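Local atomic coordinates of glucose 1-dehydrogenase (PDB entry 2B5W), a protein that catalyses the zinc-dependent oxidation of D-glucose and several other aldoses with NADP(+) or NAD(+) as electron acceptor, with a preference for NADP(+). Residues M1-V6 with V14-P19; H58-H63 with G119-M124; N266-L271 with N295-G300. The protein carries 1 engineered substitution. One frame throughout, in Å; residues are numbered along the deposited sequence.

Contact 1 (M1-V6 with V14-P19)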
loop_
_atom_site.group_PDB
_atom_site.type_symbol
_atom_site.label_atom_id
_atom_site.label_comp_id
_atom_site.label_asym_id
_atom_site.label_seq_id
_atom_site.Cartn_x
_atom_site.Cartn_y
_atom_site.Cartn_z
ATOM N N MET A 1 5.806 -45.933 0.573
ATOM C CA MET A 1 5.124 -45.202 -0.506
ATOM C C MET A 1 6.122 -44.443 -1.378
ATOM O O MET A 1 7.232 -44.128 -0.951
ATOM C CB MET A 1 4.161 -44.220 0.072
ATOM C CG MET A 1 4.809 -43.059 0.692
ATOM S SD MET A 1 3.636 -41.993 1.325
ATOM C CE MET A 1 4.484 -40.826 2.062
ATOM N N LYS A 2 5.663 -44.121 -2.586
ATOM C CA LYS A 2 6.441 -43.364 -3.551
ATOM C C LYS A 2 6.253 -41.878 -3.321
ATOM O O LYS A 2 5.188 -41.470 -2.901
ATOM C CB LYS A 2 6.078 -43.713 -4.982
ATOM C CG LYS A 2 6.660 -45.111 -5.385
ATOM C CD LYS A 2 6.339 -45.576 -6.802
ATOM C CE LYS A 2 6.892 -46.991 -7.048
ATOM N NZ LYS A 2 6.546 -47.531 -8.399
ATOM N N ALA A 3 7.297 -41.105 -3.582
ATOM C CA ALA A 3 7.237 -39.635 -3.503
ATOM C C ALA A 3 8.199 -39.041 -4.538
ATOM O O ALA A 3 9.134 -39.708 -4.990
ATOM C CB ALA A 3 7.588 -39.177 -2.143
ATOM N N ILE A 4 7.964 -37.791 -4.923
ATOM C CA ILE A 4 8.798 -37.081 -5.872
ATOM C C ILE A 4 9.560 -36.018 -5.096
ATOM O O ILE A 4 8.956 -35.204 -4.405
ATOM C CB ILE A 4 7.947 -36.424 -7.001
ATOM C CG1 ILE A 4 7.100 -37.478 -7.726
ATOM C CG2 ILE A 4 8.848 -35.678 -7.956
ATOM C CD1 ILE A 4 7.854 -38.596 -8.363
ATOM N N ALA A 5 10.887 -36.048 -5.190
ATOM C CA ALA A 5 11.740 -35.228 -4.336
ATOM C C ALA A 5 12.913 -34.639 -5.103
ATOM O O ALA A 5 13.273 -35.136 -6.166
ATOM C CB ALA A 5 12.260 -36.047 -3.196
ATOM N N VAL A 6 13.470 -33.559 -4.566
ATOM C CA VAL A 6 14.786 -33.068 -5.031
ATOM C C VAL A 6 15.827 -33.559 -3.996
ATOM O O VAL A 6 15.580 -33.593 -2.787
ATOM C CB VAL A 6 14.827 -31.535 -5.200
ATOM C CG1 VAL A 6 14.007 -31.101 -6.429
ATOM C CG2 VAL A 6 14.352 -30.801 -3.954
ATOM N N VAL A 14 13.252 -36.675 -8.636
ATOM C CA VAL A 14 13.281 -38.112 -8.765
ATOM C C VAL A 14 12.300 -38.804 -7.852
ATOM O O VAL A 14 11.838 -38.228 -6.875
ATOM C CB VAL A 14 14.675 -38.646 -8.446
ATOM C CG1 VAL A 14 15.675 -38.091 -9.477
ATOM C CG2 VAL A 14 15.082 -38.273 -7.045
ATOM N N VAL A 15 11.999 -40.061 -8.176
ATOM C CA VAL A 15 11.161 -40.883 -7.336
ATOM C C VAL A 15 11.977 -41.508 -6.221
ATOM O O VAL A 15 13.041 -42.105 -6.455
ATOM C CB VAL A 15 10.443 -42.028 -8.105
ATOM C CG1 VAL A 15 9.501 -42.741 -7.188
ATOM C CG2 VAL A 15 9.694 -41.482 -9.295
ATOM N N ILE A 16 11.468 -41.342 -5.009
ATOM C CA ILE A 16 11.969 -41.994 -3.815
ATOM C C ILE A 16 10.888 -42.819 -3.145
ATOM O O ILE A 16 9.712 -42.730 -3.491
ATOM C CB ILE A 16 12.531 -40.979 -2.823
ATOM C CG1 ILE A 16 11.444 -40.013 -2.307
ATOM C CG2 ILE A 16 13.659 -40.156 -3.458
ATOM C CD1 ILE A 16 11.901 -39.220 -1.128
ATOM N N GLU A 17 11.296 -43.611 -2.161
ATOM C CA GLU A 17 10.366 -44.301 -1.278
ATOM C C GLU A 17 10.647 -44.014 0.177
ATOM O O GLU A 17 11.820 -43.912 0.604
ATOM C CB GLU A 17 10.402 -45.794 -1.517
ATOM C CG GLU A 17 9.891 -46.154 -2.903
ATOM C CD GLU A 17 10.056 -47.610 -3.207
ATOM O OE1 GLU A 17 9.033 -48.279 -3.369
ATOM O OE2 GLU A 17 11.216 -48.068 -3.280
ATOM N N LYS A 18 9.572 -43.898 0.948
ATOM C CA LYS A 18 9.656 -43.692 2.371
ATOM C C LYS A 18 8.375 -44.205 2.981
ATOM O O LYS A 18 7.393 -44.455 2.278
ATOM C CB LYS A 18 9.856 -42.202 2.673
ATOM C CG LYS A 18 8.701 -41.316 2.212
ATOM C CD LYS A 18 8.799 -39.934 2.877
ATOM C CE LYS A 18 9.911 -39.141 2.346
ATOM N NZ LYS A 18 10.028 -37.824 3.080
ATOM N N PRO A 19 8.381 -44.432 4.280
ATOM C CA PRO A 19 7.199 -45.013 4.920
ATOM C C PRO A 19 5.983 -44.089 4.794
ATOM O O PRO A 19 6.160 -42.873 4.800
ATOM C CB PRO A 19 7.608 -45.127 6.391
ATOM C CG PRO A 19 9.086 -45.057 6.398
ATOM C CD PRO A 19 9.480 -44.190 5.233
#
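Met1 and Lys18 start the pairing just beyond the end of the second strand. Met1 N gives a hydrogen bond to Lys18 O at 2.8 Å, and Lys18 N answers with one to Met1 O. The side chain of Met1 leans on the Lys18 carbonyl. Its CG sits between the backbone N and the carbonyl carbon (chi1 73°), 3.3 Å from Lys18 O, and the extended chain carries CE on to Pro19 O.

Lys2 faces Glu17 in a non-hydrogen-bonded antiparallel pair. The two long chains share one face of the sheet, where Lys2 CG also brushes Val15 CG1. Lys2 NZ stays 5.7 Å from Glu17 OE1, so any attraction between the charges is probably modest.

Ala3 and Ile16 form a hydrogen-bonded pair, with a bond in each direction. The one from Ile16 N to Ala3 O is 2.8 Å long and nearly straight, 170° at the hydrogen. On this face Ile16 CG1 lies 3.9 Å from Ala3 CB.

Ile4 turns back to the Lys2 face. Its CD1 tip meets Val15 CG2 at 3.5 Å.

Ala5 and Val14 close the ladder with two more backbone bonds. Ala5 CB touches Ile16 CD1 at 3.8 Å, so Ile16 spans both alanines.

The result is a twisted beta hairpin, its short strand segments running 133° apart. Strand 14-17 is an outer strand, and strand 2-7 lies between it and strand 58-60. His58 packs on Ala5 and Ile16, and its NE2 is hydrogen-bonded to Lys18 NZ.

Contact 2 (H58-H63 with G119-M124). With ZN (zinc ion), chain B.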
loop_
_atom_site.group_PDB
_atom_site.type_symbol
_atom_site.label_atom_id
_atom_site.label_comp_id
_atom_site.label_asym_id
_atom_site.label_seq_id
_atom_site.Cartn_x
_atom_site.Cartn_y
_atom_site.Cartn_z
ATOM N N HIS A 58 16.752 -34.904 1.336
ATOM C CA HIS A 58 15.886 -34.609 0.200
ATOM C C HIS A 58 14.775 -33.677 0.663
ATOM O O HIS A 58 14.593 -33.471 1.870
ATOM C CB HIS A 58 15.281 -35.913 -0.337
ATOM C CG HIS A 58 14.300 -36.556 0.598
ATOM N ND1 HIS A 58 14.681 -37.333 1.672
ATOM C CD2 HIS A 58 12.944 -36.488 0.655
ATOM C CE1 HIS A 58 13.609 -37.736 2.328
ATOM N NE2 HIS A 58 12.540 -37.245 1.724
ATOM N N LEU A 59 14.035 -33.159 -0.308
ATOM C CA LEU A 59 12.818 -32.421 -0.050
ATOM C C LEU A 59 11.743 -32.969 -0.997
ATOM O O LEU A 59 11.896 -32.911 -2.210
ATOM C CB LEU A 59 13.028 -30.942 -0.322
ATOM C CG LEU A 59 11.760 -30.069 -0.284
ATOM C CD1 LEU A 59 11.190 -30.047 1.107
ATOM C CD2 LEU A 59 12.093 -28.693 -0.735
ATOM N N VAL A 60 10.679 -33.519 -0.423
ATOM C CA VAL A 60 9.524 -33.918 -1.246
ATOM C C VAL A 60 8.877 -32.636 -1.771
ATOM O O VAL A 60 8.642 -31.689 -0.987
ATOM C CB VAL A 60 8.509 -34.731 -0.452
ATOM C CG1 VAL A 60 7.243 -34.966 -1.260
ATOM C CG2 VAL A 60 9.112 -36.091 -0.013
ATOM N N LEU A 61 8.653 -32.571 -3.081
ATOM C CA LEU A 61 8.121 -31.388 -3.705
ATOM C C LEU A 61 6.595 -31.324 -3.575
ATOM O O LEU A 61 5.971 -32.289 -3.181
ATOM C CB LEU A 61 8.510 -31.360 -5.170
ATOM C CG LEU A 61 10.006 -31.249 -5.497
ATOM C CD1 LEU A 61 10.175 -31.438 -7.009
ATOM C CD2 LEU A 61 10.541 -29.917 -5.043
ATOM N N GLY A 62 6.051 -30.166 -3.954
ATOM C CA GLY A 62 4.626 -29.980 -4.156
ATOM C C GLY A 62 3.943 -29.270 -3.008
ATOM O O GLY A 62 3.935 -29.751 -1.870
ATOM N N HIS A 63 3.273 -28.167 -3.335
ATOM C CA HIS A 63 2.517 -27.427 -2.324
ATOM C C HIS A 63 1.072 -27.179 -2.768
ATOM O O HIS A 63 0.302 -26.576 -2.033
ATOM C CB HIS A 63 3.197 -26.078 -2.028
ATOM C CG HIS A 63 3.348 -25.237 -3.245
ATOM N ND1 HIS A 63 4.379 -25.419 -4.147
ATOM C CD2 HIS A 63 2.554 -24.266 -3.763
ATOM C CE1 HIS A 63 4.202 -24.609 -5.178
ATOM N NE2 HIS A 63 3.092 -23.911 -4.984
ATOM N N GLY A 119 11.781 -26.121 4.570
ATOM C CA GLY A 119 11.775 -26.687 5.897
ATOM C C GLY A 119 10.901 -27.890 6.166
ATOM O O GLY A 119 11.023 -28.524 7.223
ATOM N N ALA A 120 10.023 -28.242 5.208
ATOM C CA ALA A 120 9.064 -29.312 5.433
ATOM C C ALA A 120 8.726 -29.958 4.088
ATOM O O ALA A 120 8.547 -29.280 3.094
ATOM C CB ALA A 120 7.803 -28.800 6.116
ATOM N N HIS A 121 8.662 -31.272 4.079
ATOM C CA HIS A 121 8.282 -32.028 2.900
ATOM C C HIS A 121 6.893 -31.634 2.421
ATOM O O HIS A 121 6.022 -31.321 3.216
ATOM C CB HIS A 121 8.273 -33.513 3.193
ATOM C CG HIS A 121 9.631 -34.053 3.473
ATOM N ND1 HIS A 121 10.672 -33.881 2.596
ATOM C CD2 HIS A 121 10.124 -34.726 4.539
ATOM C CE1 HIS A 121 11.759 -34.448 3.107
ATOM N NE2 HIS A 121 11.455 -34.959 4.282
ATOM N N GLY A 122 6.755 -31.686 1.108
ATOM C CA GLY A 122 5.526 -31.321 0.422
ATOM C C GLY A 122 4.571 -32.491 0.286
ATOM O O GLY A 122 4.583 -33.434 1.091
ATOM N N TYR A 123 3.750 -32.430 -0.771
ATOM C CA TYR A 123 2.604 -33.282 -0.936
ATOM C C TYR A 123 2.692 -34.289 -2.094
ATOM O O TYR A 123 1.765 -35.090 -2.262
ATOM C CB TYR A 123 1.345 -32.423 -1.130
ATOM C CG TYR A 123 1.090 -31.473 0.023
ATOM C CD1 TYR A 123 0.922 -31.958 1.312
ATOM C CD2 TYR A 123 1.024 -30.088 -0.167
ATOM C CE1 TYR A 123 0.704 -31.104 2.370
ATOM C CE2 TYR A 123 0.827 -29.249 0.879
ATOM C CZ TYR A 123 0.666 -29.754 2.148
ATOM O OH TYR A 123 0.453 -28.929 3.235
ATOM N N MET A 124 3.800 -34.276 -2.846
ATOM C CA MET A 124 3.972 -35.211 -3.951
ATOM C C MET A 124 4.396 -36.583 -3.432
ATOM O O MET A 124 5.517 -37.038 -3.670
ATOM C CB MET A 124 4.978 -34.700 -4.984
ATOM C CG MET A 124 4.441 -33.578 -5.793
ATOM S SD MET A 124 5.583 -33.043 -7.060
ATOM C CE MET A 124 4.565 -31.755 -7.827
HETATM ZN ZN ZN B . 2.208 -23.120 -6.686
#
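His63 belongs to the catalytic zinc site, and the backbone leading to it is held by Gly122, Tyr123 and Met124. His63 NE2 binds the zinc ion at 2.1 Å, with Glu64 and the engineered Cys38 as other protein ligands. Tyr123 presents its ring edge at CD2 to His63 CA, 3.7 Å away.

Gly122 N hydrogen-bonds to Val60 O from well above the carbonyl plane. Met124 N binds Leu61 O at 3.0 Å, and Tyr123 N binds Gly62 O at 2.9 Å. A CB on Gly122 would run into the carbonyl oxygens of Val60, Leu61 and Gly62; without one, its CA comes within 3.2 Å of Gly62 O.

This lies in the GroES-like domain of the zinc-containing alcohol dehydrogenase family, where strand 58-60 leads into two zinc ligands, His63 and Glu64.

His121 CG stands beside its backbone N, anti to the carbonyl carbon, which lets the ring meet Val60. His121 ND1 accepts the N-H of Val60 N at 3.0 Å, almost straight (178° at the hydrogen) though 20° off the ring plane. Glu56 takes His121 NE2. The His58 ring lies nearly parallel to that of His121 (14°) but slid aside, with His58 NE2, hydrogen-bonded to Lys18 NZ, 3.2 Å from His121 CE1.

Contact 3 (N266-L271 with N295-G300)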
loop_
_atom_site.group_PDB
_atom_site.type_symbol
_atom_site.label_atom_id
_atom_site.label_comp_id
_atom_site.label_asym_id
_atom_site.label_seq_id
_atom_site.Cartn_x
_atom_site.Cartn_y
_atom_site.Cartn_z
ATOM N N ASN A 266 -5.276 6.976 -7.591
ATOM C CA ASN A 266 -5.990 6.261 -6.540
ATOM C C ASN A 266 -5.920 4.742 -6.708
ATOM O O ASN A 266 -6.539 4.032 -5.945
ATOM C CB ASN A 266 -7.443 6.730 -6.392
ATOM C CG ASN A 266 -7.560 8.227 -6.365
ATOM O OD1 ASN A 266 -6.670 8.909 -5.845
ATOM N ND2 ASN A 266 -8.627 8.754 -6.944
ATOM N N GLY A 267 -5.148 4.273 -7.666
ATOM C CA GLY A 267 -5.028 2.831 -7.915
ATOM C C GLY A 267 -4.088 2.130 -6.933
ATOM O O GLY A 267 -3.365 2.750 -6.138
ATOM N N VAL A 268 -4.067 0.814 -7.011
ATOM C CA VAL A 268 -3.165 -0.000 -6.242
ATOM C C VAL A 268 -2.524 -1.089 -7.102
ATOM O O VAL A 268 -3.177 -1.672 -7.964
ATOM C CB VAL A 268 -3.848 -0.597 -5.005
ATOM C CG1 VAL A 268 -5.106 -1.401 -5.352
ATOM C CG2 VAL A 268 -2.883 -1.451 -4.178
ATOM N N GLY A 269 -1.243 -1.353 -6.856
ATOM C CA GLY A 269 -0.573 -2.508 -7.380
ATOM C C GLY A 269 -0.320 -3.534 -6.307
ATOM O O GLY A 269 0.183 -3.220 -5.228
ATOM N N ALA A 270 -0.736 -4.754 -6.590
ATOM C CA ALA A 270 -0.413 -5.911 -5.787
ATOM C C ALA A 270 0.858 -6.537 -6.337
ATOM O O ALA A 270 0.951 -6.783 -7.535
ATOM C CB ALA A 270 -1.537 -6.897 -5.843
ATOM N N LEU A 271 1.802 -6.840 -5.458
ATOM C CA LEU A 271 3.092 -7.413 -5.861
ATOM C C LEU A 271 3.149 -8.843 -5.351
ATOM O O LEU A 271 2.951 -9.077 -4.151
ATOM C CB LEU A 271 4.266 -6.587 -5.317
ATOM C CG LEU A 271 4.262 -5.106 -5.673
ATOM C CD1 LEU A 271 5.454 -4.463 -5.002
ATOM C CD2 LEU A 271 4.282 -4.875 -7.193
ATOM N N ASN A 295 -2.315 9.538 -4.637
ATOM C CA ASN A 295 -2.898 8.664 -3.632
ATOM C C ASN A 295 -2.849 7.197 -4.049
ATOM O O ASN A 295 -3.881 6.505 -3.980
ATOM C CB ASN A 295 -4.385 9.019 -3.379
ATOM C CG ASN A 295 -4.628 10.454 -2.871
ATOM O OD1 ASN A 295 -5.115 11.354 -3.637
ATOM N ND2 ASN A 295 -4.375 10.664 -1.609
ATOM N N LYS A 296 -1.685 6.718 -4.440
ATOM C CA LYS A 296 -1.523 5.342 -4.898
ATOM C C LYS A 296 -0.960 4.437 -3.809
ATOM O O LYS A 296 -0.346 4.900 -2.837
ATOM C CB LYS A 296 -0.621 5.300 -6.125
ATOM C CG LYS A 296 -1.237 5.890 -7.361
ATOM C CD LYS A 296 -0.237 6.097 -8.514
ATOM C CE LYS A 296 -0.958 6.618 -9.719
ATOM N NZ LYS A 296 -0.037 6.727 -10.896
ATOM N N ALA A 297 -1.131 3.128 -3.990
ATOM C CA ALA A 297 -0.602 2.135 -3.066
ATOM C C ALA A 297 0.094 0.997 -3.768
ATOM O O ALA A 297 -0.246 0.652 -4.909
ATOM C CB ALA A 297 -1.732 1.574 -2.172
ATOM N N LEU A 298 1.105 0.449 -3.102
ATOM C CA LEU A 298 1.708 -0.823 -3.458
ATOM C C LEU A 298 1.599 -1.732 -2.250
ATOM O O LEU A 298 1.936 -1.357 -1.148
ATOM C CB LEU A 298 3.188 -0.674 -3.803
ATOM C CG LEU A 298 3.497 0.088 -5.077
ATOM C CD1 LEU A 298 5.026 0.251 -5.234
ATOM C CD2 LEU A 298 2.928 -0.650 -6.289
ATOM N N VAL A 299 1.114 -2.950 -2.486
ATOM C CA VAL A 299 0.921 -3.927 -1.455
ATOM C C VAL A 299 1.543 -5.260 -1.888
ATOM O O VAL A 299 1.144 -5.848 -2.906
ATOM C CB VAL A 299 -0.581 -4.110 -1.131
ATOM C CG1 VAL A 299 -0.779 -5.093 -0.003
ATOM C CG2 VAL A 299 -1.254 -2.800 -0.755
ATOM N N GLY A 300 2.470 -5.771 -1.082
ATOM C CA GLY A 300 3.026 -7.079 -1.322
ATOM C C GLY A 300 2.266 -8.144 -0.584
ATOM O O GLY A 300 1.647 -7.911 0.460
#
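Asn266 and Asn295 set their side-chain amides next to each other, pointing the same way, with planes 47° apart. The groups do not stack. Asn266 OD1 instead rests against the aliphatic CB of Asn295, 3.4 Å away. Asn266 CG stands anti to its own carbonyl carbon, beside the backbone N (chi1 -47°), a turn that brings the amide alongside Asn295. Asn266 ND2 is hydrogen-bonded to the carbonyl of Met106 of the second subunit. In the backbone, the CA of Asn266 makes a C-H...O contact with Asn295 O.

Past this pair the backbones run as parallel strands, 19° apart. The bonds alternate in the usual parallel ladder. Ala297 N binds Gly267 O, and Gly269 N binds Ala297 O at 3.0 Å. Val299 N then binds Gly269 O at 2.9 Å, and Leu271 N closes on Val299 O at 2.8 Å.

Val268, Ala297 and Val299 share one face of the sheet. Val268 CG2 touches Ala297 CB at 3.8 Å and reaches Val299 CG2 at 4.0 Å. Helix 149-164 packs on this face. On the other, Leu298 CD2 lies 3.9 Å from Gly269 O; a CB on Gly269 would come tight against that methyl.

These are the last two strands of the six-stranded parallel sheet of the Rossmann-type domain. Helix 284-293 lies between them in the chain, and a Schellman motif with Asn295 as its C-prime residue ends it. Strand 297-300 also pairs antiparallel with a strand of the second subunit, which carries the sheet across the dimer interface.

Both strands run directly into NADP(+)-binding residues, Leu272 and Ser301. Main-chain bonds, with small or apolar groups filling the faces, thus fix the two strand ends side by side near the cofactor without any charged pair between the segments.

From the N terminus, contact 1 closes first, a hairpin with seven residues between its segments. Contact 2 then closes a loop of 55 residues within the GroES-like domain. Contact 3 spans 23 residues in the cofactor-binding domain. The three follow in series; none nests in or crosses another. Contacts 1 and 2 touch directly, since strand 2-7 is also the neighbour of strand 58-60. Ile4 N and Met124 O are probably hydrogen-bonded, as are Val6 N and Leu59 O. The N-terminal hairpin is thus fastened to the backbone leading to the zinc. Contact 3 stands apart on the opposite side of the chain's centre, its centre 33 Å from that of contact 2.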